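Local coordinates for RNA-binding protein Smaug (Drosophila melanogaster, PDB 1OXJ) that binds RNA, probably recognising its target through a SAM domain that is followed in the same chain by a PHAT domain, at residues 24-29 and 35-40. Residues are numbered along the deposited sequence; the frame is centred on the assembly and turned at random.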
loop_
_atom_site.group_PDB
_atom_site.type_symbol
_atom_site.label_atom_id
_atom_site.label_comp_id
_atom_site.label_asym_id
_atom_site.label_seq_id
_atom_site.Cartn_x
_atom_site.Cartn_y
_atom_site.Cartn_z
ATOM N N GLU A 24 -0.733 19.698 6.947
ATOM C CA GLU A 24 -1.903 20.503 7.307
ATOM C C GLU A 24 -2.959 20.652 6.220
ATOM O O GLU A 24 -4.130 20.901 6.515
ATOM C CB GLU A 24 -1.470 21.893 7.770
ATOM C CG GLU A 24 -0.710 21.897 9.089
ATOM C CD GLU A 24 -1.489 21.248 10.211
ATOM O OE1 GLU A 24 -2.674 21.592 10.395
ATOM O OE2 GLU A 24 -0.914 20.393 10.917
ATOM N N LEU A 25 -2.550 20.503 4.966
ATOM C CA LEU A 25 -3.478 20.620 3.854
ATOM C C LEU A 25 -4.598 19.588 3.960
ATOM O O LEU A 25 -5.722 19.844 3.516
ATOM C CB LEU A 25 -2.743 20.426 2.528
ATOM C CG LEU A 25 -3.639 20.230 1.304
ATOM C CD1 LEU A 25 -4.547 21.444 1.143
ATOM C CD2 LEU A 25 -2.786 20.028 0.077
ATOM N N PHE A 26 -4.287 18.439 4.561
ATOM C CA PHE A 26 -5.245 17.335 4.704
ATOM C C PHE A 26 -6.114 17.350 5.969
ATOM O O PHE A 26 -6.976 16.488 6.143
ATOM C CB PHE A 26 -4.493 15.997 4.616
ATOM C CG PHE A 26 -3.747 15.811 3.326
ATOM C CD1 PHE A 26 -2.527 16.465 3.106
ATOM C CD2 PHE A 26 -4.287 15.035 2.304
ATOM C CE1 PHE A 26 -1.865 16.349 1.888
ATOM C CE2 PHE A 26 -3.630 14.911 1.069
ATOM C CZ PHE A 26 -2.420 15.568 0.861
ATOM N N LYS A 27 -5.894 18.343 6.829
ATOM C CA LYS A 27 -6.608 18.512 8.101
ATOM C C LYS A 27 -7.954 17.803 8.287
ATOM O O LYS A 27 -8.058 16.825 9.038
ATOM C CB LYS A 27 -6.785 20.008 8.396
ATOM C CG LYS A 27 -7.504 20.313 9.707
ATOM C CD LYS A 27 -6.847 19.632 10.913
ATOM C CE LYS A 27 -5.414 20.108 11.146
ATOM N NZ LYS A 27 -4.475 19.636 10.081
ATOM N N ASN A 28 -8.995 18.300 7.640
ATOM C CA ASN A 28 -10.299 17.656 7.788
ATOM C C ASN A 28 -10.752 17.053 6.473
ATOM O O ASN A 28 -11.950 16.862 6.245
ATOM C CB ASN A 28 -11.340 18.660 8.269
ATOM C CG ASN A 28 -11.099 19.105 9.691
ATOM O OD1 ASN A 28 -10.977 18.278 10.600
ATOM N ND2 ASN A 28 -11.033 20.419 9.898
ATOM N N MET A 29 -9.785 16.752 5.615
ATOM C CA MET A 29 -10.076 16.187 4.307
ATOM C C MET A 29 -10.516 14.740 4.431
ATOM O O MET A 29 -9.950 13.975 5.214
ATOM C CB MET A 29 -8.830 16.263 3.411
ATOM C CG MET A 29 -9.106 16.022 1.931
ATOM S SD MET A 29 -7.655 16.366 0.898
ATOM C CE MET A 29 -7.470 17.973 1.152
ATOM N N LEU A 35 -8.768 11.979 -3.151
ATOM C CA LEU A 35 -8.702 11.423 -4.503
ATOM C C LEU A 35 -9.158 12.383 -5.598
ATOM O O LEU A 35 -9.010 12.089 -6.779
ATOM C CB LEU A 35 -9.505 10.117 -4.589
ATOM C CG LEU A 35 -8.983 8.987 -3.694
ATOM C CD1 LEU A 35 -9.820 7.732 -3.906
ATOM C CD2 LEU A 35 -7.518 8.707 -4.005
ATOM N N LEU A 36 -9.702 13.532 -5.203
ATOM C CA LEU A 36 -10.157 14.534 -6.166
ATOM C C LEU A 36 -9.092 15.598 -6.398
ATOM O O LEU A 36 -9.271 16.500 -7.215
ATOM C CB LEU A 36 -11.441 15.203 -5.670
ATOM C CG LEU A 36 -12.657 14.281 -5.566
ATOM C CD1 LEU A 36 -13.857 15.064 -5.053
ATOM C CD2 LEU A 36 -12.948 13.674 -6.928
ATOM N N ILE A 37 -7.980 15.487 -5.679
ATOM C CA ILE A 37 -6.891 16.450 -5.794
ATOM C C ILE A 37 -6.219 16.465 -7.161
ATOM O O ILE A 37 -5.865 15.415 -7.705
ATOM C CB ILE A 37 -5.812 16.182 -4.724
ATOM C CG1 ILE A 37 -6.349 16.573 -3.345
ATOM C CG2 ILE A 37 -4.537 16.940 -5.058
ATOM C CD1 ILE A 37 -5.431 16.208 -2.192
ATOM N N THR A 38 -6.047 17.668 -7.704
ATOM C CA THR A 38 -5.396 17.867 -8.998
ATOM C C THR A 38 -4.244 18.850 -8.825
ATOM O O THR A 38 -4.216 19.617 -7.854
ATOM C CB THR A 38 -6.377 18.442 -10.041
ATOM O OG1 THR A 38 -6.987 19.631 -9.523
ATOM C CG2 THR A 38 -7.453 17.428 -10.379
ATOM N N GLU A 39 -3.294 18.827 -9.758
ATOM C CA GLU A 39 -2.140 19.720 -9.693
ATOM C C GLU A 39 -2.596 21.172 -9.667
ATOM O O GLU A 39 -2.010 22.013 -8.979
ATOM C CB GLU A 39 -1.214 19.486 -10.899
ATOM C CG GLU A 39 -0.002 20.406 -10.952
ATOM C CD GLU A 39 0.933 20.088 -12.117
ATOM O OE1 GLU A 39 0.438 19.741 -13.208
ATOM O OE2 GLU A 39 2.162 20.199 -11.947
ATOM N N ASP A 40 -3.661 21.446 -10.413
ATOM C CA ASP A 40 -4.230 22.781 -10.525
ATOM C C ASP A 40 -4.768 23.264 -9.177
ATOM O O ASP A 40 -4.554 24.409 -8.784
ATOM C CB ASP A 40 -5.331 22.746 -11.584
ATOM C CG ASP A 40 -5.798 24.118 -11.989
ATOM O OD1 ASP A 40 -4.969 25.054 -12.022
ATOM O OD2 ASP A 40 -7.001 24.255 -12.296
#
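Met29 and Leu35 are the closest pair of CA atoms between segments 24-29 and 35-40, yet they stand 10.1 Å apart, and both close contacts run from side chain to side chain. Both end on one methyl group, Ile37 CD1. This atom lies 3.8 Å from Met29 SD and 3.9 Å from Phe26 CE2, which places it against both the thioether and the ring. The long branch of Ile37 is extended (chi2 173°), carrying CD1 out to the two partners. Phe26 and Ile37 cross at about a right angle, the methyl meeting the ring obliquely. Met29 reaches over with CG anti to its backbone N (chi1 -166°) and bends only at chi3 (-64°), so that CE stays close by while SD makes the nearest approach. Lys27 N to Glu24 O (3.1 Å) closes the last 3-10 turn, and Met29 N to Phe26 O (2.9 Å) the next turn. Phe26 also touches Ile10, Leu14 and Leu55, while Ile37 packs on Leu42. Phe26 and Ile37 are thus buried in the apolar core, with Met29 at its partly open border: the loop before helix 31-34 meets the link into helix 39-44, and Phe26 reaches helix 49-77, the long last helix of the SAM fold.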